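Local coordinates for protein predicted sugar phosphatases of the HAD superfamily (Cytophaga hutchinsonii, PDB 2HX1) that probably hydrolyses phosphate esters, perhaps those of sugars, as a magnesium-binding member of the HAD superfamily, at residues C16-A21 and M211-M216; G46-I51 and Q219-S224. All blocks are in the same frame, centred on the assembly; numbering follows the deposited sequence.

Contact 1: C16-A21 and M211-M216; sequences CIFFDA and MFAYDM. With MG (magnesium ion), chain E.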
ATOM      1  N   CYS A  16       3.162 -37.829   5.564  1.00 26.89           N
ATOM      2  CA  CYS A  16       1.818 -37.275   5.328  1.00 24.24           C
ATOM      3  C   CYS A  16       1.855 -36.199   4.273  1.00 24.14           C
ATOM      4  O   CYS A  16       2.850 -35.482   4.155  1.00 21.32           O
ATOM      5  CB  CYS A  16       1.242 -36.702   6.611  1.00 26.84           C
ATOM      6  SG  CYS A  16      -0.521 -36.338   6.536  1.00 25.38           S
ATOM      7  N   ILE A  17       0.796 -36.132   3.466  1.00 21.87           N
ATOM      8  CA  ILE A  17       0.632 -35.069   2.485  1.00 21.28           C
ATOM      9  C   ILE A  17      -0.430 -34.094   3.006  1.00 21.79           C
ATOM     10  O   ILE A  17      -1.470 -34.516   3.527  1.00 24.19           O
ATOM     11  CB  ILE A  17       0.205 -35.632   1.068  1.00 23.29           C
ATOM     12  CG1 ILE A  17       1.013 -36.878   0.699  1.00 23.12           C
ATOM     13  CG2 ILE A  17       0.379 -34.587  -0.035  1.00 20.91           C
ATOM     14  CD1 ILE A  17       2.513 -36.598   0.539  1.00 22.60           C
ATOM     15  N   PHE A  18      -0.151 -32.799   2.906  1.00 21.31           N
ATOM     16  CA  PHE A  18      -1.178 -31.761   3.038  1.00 22.41           C
ATOM     17  C   PHE A  18      -1.492 -31.203   1.643  1.00 22.36           C
ATOM     18  O   PHE A  18      -0.603 -30.740   0.956  1.00 19.65           O
ATOM     19  CB  PHE A  18      -0.747 -30.584   3.943  1.00 23.39           C
ATOM     20  CG  PHE A  18      -0.419 -30.962   5.380  1.00 23.13           C
ATOM     21  CD1 PHE A  18      -0.711 -32.201   5.908  1.00 20.76           C
ATOM     22  CD2 PHE A  18       0.139 -30.016   6.228  1.00 27.11           C
ATOM     23  CE1 PHE A  18      -0.410 -32.504   7.233  1.00 22.71           C
ATOM     24  CE2 PHE A  18       0.464 -30.341   7.542  1.00 17.16           C
ATOM     25  CZ  PHE A  18       0.160 -31.568   8.036  1.00 22.00           C
ATOM     26  N   PHE A  19      -2.761 -31.298   1.243  1.00 20.71           N
ATOM     27  CA  PHE A  19      -3.218 -30.824  -0.050  1.00 21.37           C
ATOM     28  C   PHE A  19      -4.032 -29.535   0.124  1.00 20.30           C
ATOM     29  O   PHE A  19      -4.967 -29.531   0.889  1.00 19.44           O
ATOM     30  CB  PHE A  19      -4.139 -31.861  -0.703  1.00 22.61           C
ATOM     31  CG  PHE A  19      -3.435 -33.088  -1.258  1.00 23.43           C
ATOM     32  CD1 PHE A  19      -2.733 -33.034  -2.447  1.00 25.17           C
ATOM     33  CD2 PHE A  19      -3.526 -34.291  -0.618  1.00 18.94           C
ATOM     34  CE1 PHE A  19      -2.121 -34.140  -2.961  1.00 27.83           C
ATOM     35  CE2 PHE A  19      -2.902 -35.405  -1.130  1.00 25.83           C
ATOM     36  CZ  PHE A  19      -2.236 -35.340  -2.305  1.00 26.84           C
ATOM     37  N   ASP A  20      -3.648 -28.449  -0.550  1.00 19.48           N
ATOM     38  CA  ASP A  20      -4.579 -27.376  -0.871  1.00 22.20           C
ATOM     39  C   ASP A  20      -5.628 -27.964  -1.834  1.00 22.99           C
ATOM     40  O   ASP A  20      -5.322 -28.937  -2.532  1.00 21.96           O
ATOM     41  CB  ASP A  20      -3.830 -26.205  -1.520  1.00 24.13           C
ATOM     42  CG  ASP A  20      -4.752 -25.105  -2.009  1.00 22.83           C
ATOM     43  OD1 ASP A  20      -5.684 -24.728  -1.284  1.00 22.32           O
ATOM     44  OD2 ASP A  20      -4.540 -24.616  -3.135  1.00 22.89           O
ATOM     45  N   ALA A  21      -6.851 -27.417  -1.859  1.00 22.57           N
ATOM     46  CA  ALA A  21      -7.918 -27.995  -2.702  1.00 23.56           C
ATOM     47  C   ALA A  21      -7.963 -27.268  -4.045  1.00 23.95           C
ATOM     48  O   ALA A  21      -7.575 -27.840  -5.041  1.00 23.83           O
ATOM     49  CB  ALA A  21      -9.264 -27.987  -2.016  1.00 22.99           C
HETATM   50  N   MSE A 211      -0.336 -26.990  12.557  1.00 22.95           N
HETATM   51  CA  MSE A 211       0.003 -27.460  13.891  1.00 24.31           C
HETATM   52  C   MSE A 211      -1.027 -28.484  14.423  1.00 26.57           C
HETATM   53  O   MSE A 211      -0.688 -29.441  15.116  1.00 28.53           O
HETATM   54  CB  MSE A 211       0.123 -26.255  14.827  1.00 24.49           C
HETATM   55  CG  MSE A 211       0.574 -26.614  16.223  1.00 32.95           C
HETATM   56 SE   MSE A 211       2.270 -27.700  16.337  0.70 42.38          SE
HETATM   57  CE  MSE A 211       3.741 -26.312  16.350  1.00 43.16           C
ATOM     58  N   PHE A 212      -2.291 -28.251  14.105  1.00 26.74           N
ATOM     59  CA  PHE A 212      -3.378 -29.150  14.483  1.00 25.24           C
ATOM     60  C   PHE A 212      -3.209 -30.542  13.838  1.00 23.87           C
ATOM     61  O   PHE A 212      -3.269 -31.567  14.516  1.00 20.54           O
ATOM     62  CB  PHE A 212      -4.728 -28.495  14.115  1.00 26.82           C
ATOM     63  CG  PHE A 212      -5.899 -29.367  14.385  1.00 30.01           C
ATOM     64  CD1 PHE A 212      -6.337 -29.568  15.673  1.00 37.38           C
ATOM     65  CD2 PHE A 212      -6.532 -30.034  13.351  1.00 36.50           C
ATOM     66  CE1 PHE A 212      -7.417 -30.403  15.923  1.00 37.82           C
ATOM     67  CE2 PHE A 212      -7.589 -30.886  13.591  1.00 33.39           C
ATOM     68  CZ  PHE A 212      -8.042 -31.067  14.864  1.00 36.69           C
ATOM     69  N   ALA A 213      -2.930 -30.554  12.536  1.00 23.48           N
ATOM     70  CA  ALA A 213      -2.707 -31.787  11.783  1.00 22.62           C
ATOM     71  C   ALA A 213      -1.444 -32.472  12.290  1.00 25.16           C
ATOM     72  O   ALA A 213      -1.426 -33.685  12.493  1.00 25.32           O
ATOM     73  CB  ALA A 213      -2.569 -31.499  10.282  1.00 20.08           C
ATOM     74  N   TYR A 214      -0.390 -31.691  12.481  1.00 24.24           N
ATOM     75  CA  TYR A 214       0.895 -32.237  12.924  1.00 25.28           C
ATOM     76  C   TYR A 214       0.740 -32.912  14.278  1.00 25.16           C
ATOM     77  O   TYR A 214       1.218 -34.021  14.487  1.00 21.91           O
ATOM     78  CB  TYR A 214       1.932 -31.121  13.013  1.00 26.51           C
ATOM     79  CG  TYR A 214       3.346 -31.533  13.437  1.00 28.84           C
ATOM     80  CD1 TYR A 214       4.030 -32.575  12.803  1.00 32.51           C
ATOM     81  CD2 TYR A 214       4.007 -30.840  14.434  1.00 33.69           C
ATOM     82  CE1 TYR A 214       5.316 -32.922  13.175  1.00 32.97           C
ATOM     83  CE2 TYR A 214       5.302 -31.181  14.824  1.00 35.64           C
ATOM     84  CZ  TYR A 214       5.957 -32.225  14.196  1.00 38.04           C
ATOM     85  OH  TYR A 214       7.252 -32.542  14.604  1.00 36.81           O
ATOM     86  N   ASP A 215       0.097 -32.218  15.205  1.00 23.62           N
ATOM     87  CA  ASP A 215      -0.123 -32.776  16.539  1.00 27.41           C
ATOM     88  C   ASP A 215      -0.903 -34.111  16.466  1.00 26.95           C
ATOM     89  O   ASP A 215      -0.602 -35.035  17.199  1.00 26.00           O
ATOM     90  CB  ASP A 215      -0.898 -31.771  17.408  1.00 29.88           C
ATOM     91  CG  ASP A 215      -1.032 -32.230  18.829  1.00 39.30           C
ATOM     92  OD1 ASP A 215       0.018 -32.489  19.466  1.00 43.07           O
ATOM     93  OD2 ASP A 215      -2.182 -32.340  19.303  1.00 48.56           O
HETATM   94  N   MSE A 216      -1.904 -34.209  15.587  1.00 25.18           N
HETATM   95  CA  MSE A 216      -2.629 -35.464  15.431  1.00 27.28           C
HETATM   96  C   MSE A 216      -1.714 -36.563  14.918  1.00 25.26           C
HETATM   97  O   MSE A 216      -1.779 -37.689  15.375  1.00 25.07           O
HETATM   98  CB  MSE A 216      -3.831 -35.294  14.513  1.00 26.34           C
HETATM   99  CG  MSE A 216      -4.923 -34.476  15.192  1.00 33.58           C
HETATM  100 SE   MSE A 216      -6.578 -34.519  14.242  0.70 35.41          SE
HETATM  101  CE  MSE A 216      -7.199 -36.446  14.738  1.00 56.80           C
TER
HETATM  102 MG    MG E 300      -5.127 -23.193  -4.358  1.00 20.52          MG
HETATM  103  O   HOH W   1      -6.704 -22.951  -3.069  1.00 16.52           O
HETATM  104  O   HOH W   2      -3.928 -21.961  -3.067  1.00 20.67           O
HETATM  105  O   HOH W   3      -5.831 -21.755  -5.551  1.00 20.47           O
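Phe18 sets the far end of its ring against the methyl group of Ala213, an apolar contact with the CZ of Phe18 3.5 Å from the CB of Ala213. The CE1 of Phe18 follows at 3.9 Å from the CB of Ala213, which thus meets one corner of the ring, approaching obliquely. A chi1 of -60° puts the CG of Phe18 anti to its carbonyl carbon and carries the ring out from the strand to the helix. Alanine supplies just a methyl, so the backbone of helix 208-218 comes close: the N of Tyr214 lies 4.5 Å from the CZ of Phe18. The outer end of the Tyr214 side chain leads away, and its OH makes weak hydrogen bonds to Arg218 and Ile223.

Strand alternation turns Ile17 and Phe19 to the other face of the sheet, where the CG2 of Ile17 lies over one face of the Phe19 ring, toward its rim. Just past the strand, Asp20 holds the magnesium ion through OD2 at 2.0 Å; Phe22 O, Asp233 OD1 and three waters bring the ligands to six. The OD1 of Asp20 accepts a bond from one of these waters at 2.7 Å and has a salt bridge to Lys204, so both carboxylate oxygens are held and its rotation is restrained. Asp20 lies where HAD enzymes carry the first aspartate of their N-terminal motif, at the C-terminal end of the first sheet strand. The phenylalanine-alanine packing is well away from the metal and joins helix 208-218 to the strand face opposite Ile17 and Phe19.

Strand 16-19 runs between strands 48-53 and 228-232, and Tyr50, Ile228 and Met230 from these neighbours touch Phe18 beneath helix 208-218, whose Met211, a selenomethionine, touches Met211 of the second subunit.

Contact 2: G46-I51 and Q219-S224; sequences GQDYYI and QKMEIS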
ATOM      1  N   GLY A  46      -0.831 -46.944   1.969  1.00 38.43           N
ATOM      2  CA  GLY A  46      -1.026 -46.577   3.377  1.00 42.07           C
ATOM      3  C   GLY A  46      -0.405 -45.235   3.791  1.00 42.52           C
ATOM      4  O   GLY A  46       0.181 -45.107   4.872  1.00 44.25           O
ATOM      5  N   GLN A  47      -0.526 -44.225   2.934  1.00 40.25           N
ATOM      6  CA  GLN A  47       0.022 -42.909   3.263  1.00 38.27           C
ATOM      7  C   GLN A  47      -1.095 -41.963   3.672  1.00 32.89           C
ATOM      8  O   GLN A  47      -2.115 -41.822   2.974  1.00 31.40           O
ATOM      9  CB  GLN A  47       0.815 -42.326   2.098  1.00 39.18           C
ATOM     10  CG  GLN A  47       2.310 -42.539   2.212  1.00 46.01           C
ATOM     11  CD  GLN A  47       3.045 -41.967   1.014  1.00 55.98           C
ATOM     12  OE1 GLN A  47       3.478 -40.814   1.045  1.00 48.07           O
ATOM     13  NE2 GLN A  47       3.163 -42.767  -0.063  1.00 51.28           N
ATOM     14  N   ASP A  48      -0.883 -41.325   4.810  1.00 27.19           N
ATOM     15  CA  ASP A  48      -1.829 -40.357   5.346  1.00 27.80           C
ATOM     16  C   ASP A  48      -1.859 -39.085   4.509  1.00 26.90           C
ATOM     17  O   ASP A  48      -0.876 -38.733   3.830  1.00 24.10           O
ATOM     18  CB  ASP A  48      -1.480 -40.026   6.804  1.00 26.99           C
ATOM     19  CG  ASP A  48      -1.703 -41.221   7.724  1.00 39.65           C
ATOM     20  OD1 ASP A  48      -2.874 -41.653   7.820  1.00 44.17           O
ATOM     21  OD2 ASP A  48      -0.714 -41.756   8.297  1.00 41.75           O
ATOM     22  N   TYR A  49      -2.995 -38.394   4.566  1.00 25.44           N
ATOM     23  CA  TYR A  49      -3.097 -37.094   3.957  1.00 24.20           C
ATOM     24  C   TYR A  49      -4.186 -36.298   4.680  1.00 22.33           C
ATOM     25  O   TYR A  49      -5.038 -36.876   5.362  1.00 21.88           O
ATOM     26  CB  TYR A  49      -3.412 -37.236   2.454  1.00 28.55           C
ATOM     27  CG  TYR A  49      -4.843 -37.615   2.254  1.00 28.59           C
ATOM     28  CD1 TYR A  49      -5.842 -36.644   2.290  1.00 28.14           C
ATOM     29  CD2 TYR A  49      -5.217 -38.955   2.107  1.00 33.38           C
ATOM     30  CE1 TYR A  49      -7.166 -36.979   2.178  1.00 35.06           C
ATOM     31  CE2 TYR A  49      -6.578 -39.313   1.973  1.00 37.47           C
ATOM     32  CZ  TYR A  49      -7.542 -38.308   2.014  1.00 38.28           C
ATOM     33  OH  TYR A  49      -8.882 -38.587   1.900  1.00 42.23           O
ATOM     34  N   TYR A  50      -4.113 -34.975   4.550  1.00 21.48           N
ATOM     35  CA  TYR A  50      -5.186 -34.057   4.924  1.00 22.14           C
ATOM     36  C   TYR A  50      -5.363 -33.080   3.798  1.00 22.44           C
ATOM     37  O   TYR A  50      -4.428 -32.846   3.010  1.00 23.57           O
ATOM     38  CB  TYR A  50      -4.871 -33.249   6.168  1.00 21.18           C
ATOM     39  CG  TYR A  50      -4.818 -34.044   7.432  1.00 23.81           C
ATOM     40  CD1 TYR A  50      -5.979 -34.337   8.148  1.00 24.85           C
ATOM     41  CD2 TYR A  50      -3.600 -34.499   7.929  1.00 22.64           C
ATOM     42  CE1 TYR A  50      -5.916 -35.084   9.338  1.00 26.68           C
ATOM     43  CE2 TYR A  50      -3.533 -35.232   9.077  1.00 25.43           C
ATOM     44  CZ  TYR A  50      -4.685 -35.526   9.781  1.00 27.13           C
ATOM     45  OH  TYR A  50      -4.571 -36.241  10.937  1.00 27.04           O
ATOM     46  N   ILE A  51      -6.553 -32.491   3.747  1.00 21.58           N
ATOM     47  CA  ILE A  51      -6.811 -31.323   2.931  1.00 20.94           C
ATOM     48  C   ILE A  51      -6.792 -30.134   3.882  1.00 21.44           C
ATOM     49  O   ILE A  51      -7.469 -30.166   4.902  1.00 20.32           O
ATOM     50  CB  ILE A  51      -8.181 -31.449   2.193  1.00 22.91           C
ATOM     51  CG1 ILE A  51      -8.094 -32.576   1.146  1.00 28.27           C
ATOM     52  CG2 ILE A  51      -8.578 -30.118   1.598  1.00 20.55           C
ATOM     53  CD1 ILE A  51      -9.374 -32.984   0.529  1.00 30.14           C
ATOM     54  N   GLN A 219       0.521 -38.044  17.528  1.00 30.67           N
ATOM     55  CA  GLN A 219      -0.132 -38.957  18.485  1.00 32.37           C
ATOM     56  C   GLN A 219      -0.132 -40.428  18.036  1.00 31.79           C
ATOM     57  O   GLN A 219      -0.523 -41.319  18.812  1.00 32.46           O
ATOM     58  CB  GLN A 219      -1.581 -38.528  18.781  1.00 30.57           C
ATOM     59  CG  GLN A 219      -1.696 -37.219  19.554  1.00 35.91           C
ATOM     60  CD  GLN A 219      -3.154 -36.740  19.688  1.00 40.37           C
ATOM     61  OE1 GLN A 219      -3.440 -35.538  19.604  1.00 55.39           O
ATOM     62  NE2 GLN A 219      -4.081 -37.687  19.885  1.00 53.66           N
ATOM     63  N   LYS A 220       0.220 -40.694  16.787  1.00 30.82           N
ATOM     64  CA  LYS A 220       0.191 -42.060  16.292  1.00 30.34           C
ATOM     65  C   LYS A 220       1.465 -42.501  15.565  1.00 28.77           C
ATOM     66  O   LYS A 220       1.586 -43.655  15.178  1.00 29.56           O
ATOM     67  CB  LYS A 220      -1.040 -42.301  15.407  1.00 30.71           C
ATOM     68  CG  LYS A 220      -1.110 -41.432  14.183  1.00 33.66           C
ATOM     69  CD  LYS A 220      -2.287 -41.861  13.293  1.00 40.25           C
ATOM     70  CE  LYS A 220      -2.525 -40.849  12.148  1.00 42.07           C
ATOM     71  NZ  LYS A 220      -3.444 -41.375  11.079  1.00 51.04           N
HETATM   72  N   MSE A 221       2.433 -41.615  15.401  1.00 28.34           N
HETATM   73  CA  MSE A 221       3.662 -42.012  14.729  1.00 27.43           C
HETATM   74  C   MSE A 221       4.822 -41.105  15.026  1.00 26.96           C
HETATM   75  O   MSE A 221       4.645 -39.972  15.468  1.00 28.49           O
HETATM   76  CB  MSE A 221       3.468 -42.022  13.211  1.00 25.09           C
HETATM   77  CG  MSE A 221       3.364 -40.633  12.581  1.00 28.08           C
HETATM   78 SE   MSE A 221       2.811 -40.790  10.672  0.70 27.49          SE
HETATM   79  CE  MSE A 221       0.960 -41.233  11.014  1.00 35.12           C
ATOM     80  N   GLU A 222       6.020 -41.596  14.731  1.00 27.63           N
ATOM     81  CA  GLU A 222       7.196 -40.739  14.714  1.00 29.68           C
ATOM     82  C   GLU A 222       7.218 -39.946  13.405  1.00 26.48           C
ATOM     83  O   GLU A 222       7.305 -40.490  12.323  1.00 23.10           O
ATOM     84  CB  GLU A 222       8.510 -41.525  14.852  1.00 29.53           C
ATOM     85  CG  GLU A 222       9.722 -40.617  15.004  1.00 32.46           C
ATOM     86  CD  GLU A 222      11.057 -41.342  14.862  1.00 39.54           C
ATOM     87  OE1 GLU A 222      11.121 -42.397  14.183  1.00 45.86           O
ATOM     88  OE2 GLU A 222      12.059 -40.831  15.426  1.00 53.03           O
ATOM     89  N   ILE A 223       7.173 -38.640  13.528  1.00 27.00           N
ATOM     90  CA  ILE A 223       7.121 -37.798  12.366  1.00 25.25           C
ATOM     91  C   ILE A 223       7.753 -36.466  12.682  1.00 26.00           C
ATOM     92  O   ILE A 223       7.570 -35.909  13.773  1.00 29.19           O
ATOM     93  CB  ILE A 223       5.677 -37.638  11.831  1.00 26.79           C
ATOM     94  CG1 ILE A 223       5.672 -36.812  10.528  1.00 26.45           C
ATOM     95  CG2 ILE A 223       4.733 -37.053  12.872  1.00 23.42           C
ATOM     96  CD1 ILE A 223       4.435 -37.056   9.732  1.00 26.64           C
ATOM     97  N   SER A 224       8.528 -35.963  11.726  1.00 26.30           N
ATOM     98  CA  SER A 224       9.063 -34.615  11.825  1.00 26.41           C
ATOM     99  C   SER A 224       8.407 -33.768  10.721  1.00 24.99           C
ATOM    100  O   SER A 224       7.773 -34.312   9.803  1.00 24.93           O
ATOM    101  CB  SER A 224      10.592 -34.630  11.722  1.00 25.05           C
ATOM    102  OG  SER A 224      11.015 -34.909  10.413  1.00 30.12           O
TER
HETATM  103  O   HOH W   4      -2.329 -43.397  10.357  1.00 42.16           O
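A weak surface salt bridge joins Asp48, where the chain enters strand 48-53, to the loop that leads from helix 208-218 into strand 228-232. The NZ of Lys220 donates to the OD1 of Asp48 over 3.3 Å, a long bond in which the two side chains approach from opposite directions. Lys220 starts with its CG between the backbone N and the carbonyl carbon (chi1 61°), then runs fully extended, which lets the ammonium group span the gap. Water 4 donates to the OD2 of Asp48 at 3.1 Å; it also lies against the Lys220 amine, though modelled too close for that link to be trusted.

Met221, a selenomethionine, makes the other contact with the carboxylate: it bends at chi3 (74°) and brings its CE to 3.2 Å from the OD2 of Asp48, a close approach of a methyl to a carboxylate oxygen. Within the Rossmann-like HAD core, Gly46 ends helix 35-44 in a Schellman motif with positive phi, and the chain then enters the sheet beside strand 16-19, where Asp48 touches Cys16. With an alanine in place of Asp48, Lys220 would probably lose its charged mate and its amine would be left to swing, while the Met221 methyl would face a gap. Farther along the loop, the carbonyl of Glu222 accepts a hydrogen bond from Lys15, just before strand 16-19.

From the N terminus the chain lays down strand 16-19, passes through helix 35-44 and adds strand 48-53 alongside it; Ile17 O and Tyr50 N, 2.9 Å apart, probably form one of the hydrogen bonds joining the two. It then builds strand 80-82 and the separate five-stranded sheet before returning through helix 208-218. There contact 1 closes a loop back to 16-21, and a few residues later contact 2 closes another back to 46-51. The segments alternate along the chain, so the loops cross. Together they tie the returning helix and its following loop to two adjacent strands of the six-stranded sheet, contact 1 in the interior and contact 2 at the surface.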